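Local coordinates for cell division protein FtsX (Streptococcus pneumoniae, PDB 6HE6), which forms, with FtsE, an ABC transporter complex that takes part in cell division and helps maintain normal growth and cell shape, at residues Gln25-Glu28 with Thr33-Asn36; Lys41-Leu46 with Lys53-Ser58. All blocks are in the same frame, centred on the assembly; numbering follows the deposited sequence.

In the fold
Both contacts belong to the FtsX extracellular domain, whose main sheet has a ferredoxin-like beta-alpha-beta-beta-alpha-beta arrangement. They come in series along the chain. Contact 1 closes the hairpin of strands 26-29 and 32-35, a small two-stranded sheet; the centre of contact 1 lies about 19 Å from the centre of the chain. Strand 32-35 is followed by helix 41-47. Contact 2 lays this helix against strand 52-58, an outermost strand of the four-stranded sheet; its centre is about 8 Å from that of the chain. The contact centres are about 19 Å apart and do not touch. The hairpin is a surface excursion between strand 11-16 and helix 41-47, while contact 2 is part of the core arrangement.

Contact 1. Residues Gln25-Glu28 with Thr33-Asn36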
ATOM      1  N   GLN A  25       6.604   1.774  12.338  1.00 63.61           N
ATOM      2  CA  GLN A  25       7.458   0.984  13.218  1.00 63.74           C
ATOM      3  C   GLN A  25       7.065   1.128  14.676  1.00 58.70           C
ATOM      4  O   GLN A  25       7.194   0.169  15.438  1.00 53.48           O
ATOM      5  CB  GLN A  25       8.926   1.390  13.051  1.00 69.93           C
ATOM      6  CG  GLN A  25       9.431   1.375  11.623  1.00 70.74           C
ATOM      7  CD  GLN A  25      10.806   2.003  11.494  1.00 78.50           C
ATOM      8  OE1 GLN A  25      10.974   3.202  11.699  1.00 79.03           O
ATOM      9  NE2 GLN A  25      11.793   1.191  11.150  1.00 81.16           N
ATOM     10  N   THR A  26       6.609   2.308  15.086  1.00 51.48           N
ATOM     11  CA  THR A  26       6.201   2.546  16.458  1.00 54.57           C
ATOM     12  C   THR A  26       4.806   3.160  16.492  1.00 60.44           C
ATOM     13  O   THR A  26       4.346   3.782  15.529  1.00 53.39           O
ATOM     14  CB  THR A  26       7.183   3.475  17.174  1.00 64.46           C
ATOM     15  OG1 THR A  26       7.457   4.596  16.329  1.00 67.60           O
ATOM     16  CG2 THR A  26       8.495   2.749  17.451  1.00 66.21           C
ATOM     17  N   ILE A  27       4.141   2.973  17.632  1.00 58.30           N
ATOM     18  CA  ILE A  27       2.825   3.536  17.912  1.00 54.73           C
ATOM     19  C   ILE A  27       2.832   4.074  19.341  1.00 57.72           C
ATOM     20  O   ILE A  27       3.780   3.864  20.096  1.00 57.70           O
ATOM     21  CB  ILE A  27       1.712   2.493  17.738  1.00 48.60           C
ATOM     22  CG1 ILE A  27       1.994   1.282  18.629  1.00 49.57           C
ATOM     23  CG2 ILE A  27       1.554   2.095  16.258  1.00 50.54           C
ATOM     24  CD1 ILE A  27       1.003   0.169  18.447  1.00 53.97           C
ATOM     25  N   GLU A  28       1.767   4.787  19.710  1.00 55.48           N
ATOM     26  CA  GLU A  28       1.651   5.366  21.048  1.00 53.87           C
ATOM     27  C   GLU A  28       0.877   4.423  21.963  1.00 57.13           C
ATOM     28  O   GLU A  28      -0.227   3.990  21.622  1.00 56.69           O
ATOM     29  CB  GLU A  28       0.940   6.719  21.011  1.00 51.44           C
ATOM     30  CG  GLU A  28       0.802   7.360  22.391  1.00 52.44           C
ATOM     31  CD  GLU A  28      -0.593   7.240  22.988  1.00 56.48           C
ATOM     32  OE1 GLU A  28      -1.580   7.674  22.337  1.00 53.98           O
ATOM     33  OE2 GLU A  28      -0.704   6.714  24.121  1.00 57.05           O
ATOM     34  N   THR A  33       6.179   5.934  23.226  1.00 59.05           N
ATOM     35  CA  THR A  33       6.362   5.471  21.857  1.00 60.29           C
ATOM     36  C   THR A  33       6.920   4.051  21.911  1.00 61.66           C
ATOM     37  O   THR A  33       8.045   3.846  22.373  1.00 61.35           O
ATOM     38  CB  THR A  33       7.299   6.423  21.126  1.00 62.81           C
ATOM     39  OG1 THR A  33       6.675   7.699  21.056  1.00 60.98           O
ATOM     40  CG2 THR A  33       7.597   5.936  19.724  1.00 67.23           C
ATOM     41  N   VAL A  34       6.136   3.065  21.454  1.00 59.17           N
ATOM     42  CA  VAL A  34       6.499   1.662  21.629  1.00 60.82           C
ATOM     43  C   VAL A  34       6.394   0.916  20.305  1.00 66.46           C
ATOM     44  O   VAL A  34       5.859   1.416  19.313  1.00 58.44           O
ATOM     45  CB  VAL A  34       5.650   0.955  22.705  1.00 60.01           C
ATOM     46  CG1 VAL A  34       5.739   1.709  24.021  1.00 57.37           C
ATOM     47  CG2 VAL A  34       4.226   0.838  22.246  1.00 60.45           C
ATOM     48  N   THR A  35       6.924  -0.309  20.318  1.00 58.81           N
ATOM     49  CA  THR A  35       6.993  -1.127  19.119  1.00 63.47           C
ATOM     50  C   THR A  35       5.593  -1.476  18.630  1.00 64.32           C
ATOM     51  O   THR A  35       4.751  -1.940  19.404  1.00 57.57           O
ATOM     52  CB  THR A  35       7.780  -2.397  19.417  1.00 61.99           C
ATOM     53  OG1 THR A  35       9.149  -2.046  19.639  1.00 65.10           O
ATOM     54  CG2 THR A  35       7.680  -3.380  18.260  1.00 62.50           C
ATOM     55  N   ASN A  36       5.344  -1.228  17.347  1.00 56.62           N
ATOM     56  CA  ASN A  36       4.158  -1.732  16.666  1.00 54.27           C
ATOM     57  C   ASN A  36       4.387  -3.202  16.347  1.00 61.92           C
ATOM     58  O   ASN A  36       5.139  -3.529  15.424  1.00 66.16           O
ATOM     59  CB  ASN A  36       3.897  -0.927  15.393  1.00 54.55           C
ATOM     60  CG  ASN A  36       2.677  -1.406  14.643  1.00 59.86           C
ATOM     61  OD1 ASN A  36       1.975  -2.288  15.109  1.00 66.03           O
ATOM     62  ND2 ASN A  36       2.426  -0.836  13.464  1.00 55.25           N
TER
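Strands 26-28 and 33-35 pair antiparallel as the two arms of a beta hairpin, their axes 4.5 Å apart at closest and strongly twisted, with 132° between their directions. Ile27 and Val34 form the hydrogen-bonded pair. Ile27 N gives a bond of 2.9 Å to Val34 O, and Val34 N returns one of 2.8 Å to Ile27 O. A third bond, Asn36 N to Gln25 O at 3.0 Å, ties the open end of the hairpin. The side chains of Ile27 and Val34 lie on one face, where Ile27 CG1 comes within 4.3 Å of Val34 CG2. On the other face, the methyl CG2 of Thr33 rests against CB and OG1 of Thr26. Most of this pairing is on the surface, but Asn36 is buried. Its CG is anti to the backbone N (chi1 180°), and its side chain crosses Ile27 at about a right angle. The amide is held at both ends by the chain nearby: ND2 bonds to Ser24 O, and OD1 accepts from the N of Asp38. These bonds probably fix its rotation. Asn36 CB meets the branch methyl CG2 of Ile27 at 3.9 Å.

Contact 2. Residues Lys41-Leu46 with Lys53-Ser58; sequences KVYDSL and KSVTFS
Val55 meets Tyr43 and Leu46 where helix 41-47 packs on strand 52-58 of the ferredoxin-like sheet. Helix and strand are the second half of a beta-alpha-beta crossover from strand 11-16; the two strands run parallel, with strand 88-93 between them. Val55 points at the helix and carries the strand's whole share of the contact. The tight part is at Tyr43. Val55 CG1 approaches the Tyr43 ring obliquely, 3.3 Å from Tyr43 CE1. The ring reaches the strand because its CG is anti to the backbone N (chi1 169°). The carbonyl oxygen Val55 O lies in the plane of the ring, at its edge, 3.6 Å from Tyr43 CE1. Tyr43 is only partly exposed, yet it forms the solvent side of the contact. Its ring stacks with that of His40, and its hydroxyl makes a weak hydrogen bond to Lys47. Towards the strand's start, a classic beta bulge sets Lys53 and Ser54 opposite the single residue Glu92. Leu46 is the buried side. It also touches Val14 of strand 11-16 and Tyr89 of strand 88-93, so it reaches past the outermost strand. The other methyl of Val55 makes the looser part here: the two side chains cross at about a right angle, with Val55 CG2 4.0 Å from Leu46 CD1.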
ATOM      1  N   LYS A  41       3.616  -6.790   8.852  1.00 58.94           N
ATOM      2  CA  LYS A  41       2.893  -8.056   8.722  1.00 60.19           C
ATOM      3  C   LYS A  41       2.438  -8.288   7.287  1.00 62.33           C
ATOM      4  O   LYS A  41       2.566  -9.394   6.746  1.00 59.75           O
ATOM      5  CB  LYS A  41       1.680  -8.055   9.656  1.00 68.25           C
ATOM      6  CG  LYS A  41       1.755  -9.027  10.823  1.00 73.66           C
ATOM      7  CD  LYS A  41       3.020  -8.851  11.632  1.00 77.75           C
ATOM      8  CE  LYS A  41       3.152  -9.941  12.696  1.00 84.96           C
ATOM      9  NZ  LYS A  41       1.879 -10.188  13.435  1.00 81.74           N
ATOM     10  N   VAL A  42       1.873  -7.255   6.661  1.00 52.61           N
ATOM     11  CA  VAL A  42       1.403  -7.395   5.287  1.00 57.05           C
ATOM     12  C   VAL A  42       2.569  -7.348   4.314  1.00 50.62           C
ATOM     13  O   VAL A  42       2.632  -8.150   3.368  1.00 51.04           O
ATOM     14  CB  VAL A  42       0.363  -6.315   4.965  1.00 50.69           C
ATOM     15  CG1 VAL A  42      -0.045  -6.407   3.505  1.00 49.28           C
ATOM     16  CG2 VAL A  42      -0.832  -6.457   5.903  1.00 49.52           C
ATOM     17  N   TYR A  43       3.508  -6.416   4.532  1.00 48.34           N
ATOM     18  CA  TYR A  43       4.700  -6.322   3.692  1.00 49.09           C
ATOM     19  C   TYR A  43       5.376  -7.681   3.571  1.00 52.08           C
ATOM     20  O   TYR A  43       5.635  -8.158   2.464  1.00 57.39           O
ATOM     21  CB  TYR A  43       5.680  -5.265   4.255  1.00 50.46           C
ATOM     22  CG  TYR A  43       7.060  -5.275   3.602  1.00 53.67           C
ATOM     23  CD1 TYR A  43       7.313  -4.539   2.452  1.00 52.25           C
ATOM     24  CD2 TYR A  43       8.099  -6.043   4.124  1.00 58.44           C
ATOM     25  CE1 TYR A  43       8.570  -4.564   1.847  1.00 51.89           C
ATOM     26  CE2 TYR A  43       9.343  -6.074   3.528  1.00 60.25           C
ATOM     27  CZ  TYR A  43       9.570  -5.327   2.394  1.00 58.97           C
ATOM     28  OH  TYR A  43      10.806  -5.371   1.812  1.00 52.37           O
ATOM     29  N   ASP A  44       5.608  -8.352   4.701  1.00 52.13           N
ATOM     30  CA  ASP A  44       6.405  -9.577   4.688  1.00 49.65           C
ATOM     31  C   ASP A  44       5.714 -10.705   3.922  1.00 52.27           C
ATOM     32  O   ASP A  44       6.374 -11.447   3.187  1.00 55.84           O
ATOM     33  CB  ASP A  44       6.725 -10.032   6.113  1.00 49.81           C
ATOM     34  CG  ASP A  44       7.707  -9.129   6.816  1.00 59.53           C
ATOM     35  OD1 ASP A  44       8.435  -8.391   6.124  1.00 61.96           O
ATOM     36  OD2 ASP A  44       7.785  -9.204   8.063  1.00 61.36           O
ATOM     37  N   SER A  45       4.390 -10.843   4.074  1.00 50.80           N
ATOM     38  CA  SER A  45       3.653 -11.884   3.359  1.00 57.31           C
ATOM     39  C   SER A  45       3.710 -11.668   1.855  1.00 58.73           C
ATOM     40  O   SER A  45       3.828 -12.630   1.088  1.00 53.66           O
ATOM     41  CB  SER A  45       2.202 -11.907   3.829  1.00 58.45           C
ATOM     42  OG  SER A  45       2.141 -12.135   5.225  1.00 58.72           O
ATOM     43  N   LEU A  46       3.599 -10.414   1.415  1.00 56.44           N
ATOM     44  CA  LEU A  46       3.770 -10.099   0.001  1.00 49.93           C
ATOM     45  C   LEU A  46       5.197 -10.393  -0.455  1.00 49.94           C
ATOM     46  O   LEU A  46       5.410 -11.108  -1.441  1.00 52.73           O
ATOM     47  CB  LEU A  46       3.409  -8.627  -0.260  1.00 49.54           C
ATOM     48  CG  LEU A  46       1.972  -8.164   0.025  1.00 50.76           C
ATOM     49  CD1 LEU A  46       1.857  -6.636  -0.040  1.00 45.74           C
ATOM     50  CD2 LEU A  46       1.032  -8.781  -0.987  1.00 47.47           C
ATOM     51  N   LYS A  53       8.570  -9.273  -7.267  1.00 55.58           N
ATOM     52  CA  LYS A  53       9.919  -8.723  -7.340  1.00 59.90           C
ATOM     53  C   LYS A  53      10.152  -7.566  -6.375  1.00 54.20           C
ATOM     54  O   LYS A  53      11.261  -7.418  -5.848  1.00 53.68           O
ATOM     55  CB  LYS A  53      10.244  -8.264  -8.769  1.00 60.13           C
ATOM     56  CG  LYS A  53      11.638  -7.595  -8.879  1.00 73.26           C
ATOM     57  CD  LYS A  53      12.021  -7.140 -10.290  1.00 80.19           C
ATOM     58  CE  LYS A  53      13.418  -7.665 -10.650  1.00 90.53           C
ATOM     59  NZ  LYS A  53      13.729  -7.619 -12.114  1.00 88.21           N
ATOM     60  N   SER A  54       9.152  -6.723  -6.138  1.00 52.38           N
ATOM     61  CA  SER A  54       9.324  -5.603  -5.224  1.00 55.55           C
ATOM     62  C   SER A  54       7.967  -5.206  -4.653  1.00 56.41           C
ATOM     63  O   SER A  54       6.930  -5.394  -5.293  1.00 54.20           O
ATOM     64  CB  SER A  54       9.976  -4.412  -5.933  1.00 52.63           C
ATOM     65  OG  SER A  54       9.094  -3.883  -6.906  1.00 49.32           O
ATOM     66  N   VAL A  55       7.984  -4.663  -3.434  1.00 43.08           N
ATOM     67  CA  VAL A  55       6.772  -4.181  -2.789  1.00 51.04           C
ATOM     68  C   VAL A  55       7.113  -2.864  -2.101  1.00 52.02           C
ATOM     69  O   VAL A  55       7.985  -2.817  -1.224  1.00 51.40           O
ATOM     70  CB  VAL A  55       6.196  -5.197  -1.798  1.00 54.56           C
ATOM     71  CG1 VAL A  55       7.262  -5.688  -0.949  1.00 64.86           C
ATOM     72  CG2 VAL A  55       5.131  -4.573  -0.908  1.00 45.08           C
ATOM     73  N   THR A  56       6.452  -1.799  -2.522  1.00 47.03           N
ATOM     74  CA  THR A  56       6.792  -0.433  -2.152  1.00 37.94           C
ATOM     75  C   THR A  56       5.590   0.233  -1.503  1.00 40.92           C
ATOM     76  O   THR A  56       4.511   0.278  -2.101  1.00 47.66           O
ATOM     77  CB  THR A  56       7.217   0.348  -3.400  1.00 49.37           C
ATOM     78  OG1 THR A  56       8.296  -0.342  -4.050  1.00 51.24           O
ATOM     79  CG2 THR A  56       7.652   1.735  -3.029  1.00 53.34           C
ATOM     80  N   PHE A  57       5.766   0.744  -0.282  1.00 47.37           N
ATOM     81  CA  PHE A  57       4.686   1.449   0.393  1.00 48.48           C
ATOM     82  C   PHE A  57       4.304   2.736  -0.339  1.00 56.69           C
ATOM     83  O   PHE A  57       5.166   3.531  -0.722  1.00 53.36           O
ATOM     84  CB  PHE A  57       5.081   1.795   1.841  1.00 49.21           C
ATOM     85  CG  PHE A  57       3.920   2.273   2.694  1.00 47.75           C
ATOM     86  CD1 PHE A  57       2.801   1.476   2.877  1.00 46.21           C
ATOM     87  CD2 PHE A  57       3.950   3.515   3.309  1.00 53.24           C
ATOM     88  CE1 PHE A  57       1.734   1.916   3.662  1.00 53.72           C
ATOM     89  CE2 PHE A  57       2.907   3.946   4.085  1.00 55.99           C
ATOM     90  CZ  PHE A  57       1.791   3.149   4.260  1.00 56.49           C
ATOM     91  N   SER A  58       2.991   2.964  -0.485  1.00 51.56           N
ATOM     92  CA  SER A  58       2.435   4.212  -1.024  1.00 55.37           C
ATOM     93  C   SER A  58       1.361   4.703  -0.057  1.00 52.67           C
ATOM     94  O   SER A  58       0.245   4.174  -0.031  1.00 51.37           O
ATOM     95  CB  SER A  58       1.856   4.019  -2.430  1.00 63.82           C
ATOM     96  OG  SER A  58       1.011   5.101  -2.822  1.00 60.32           O
TER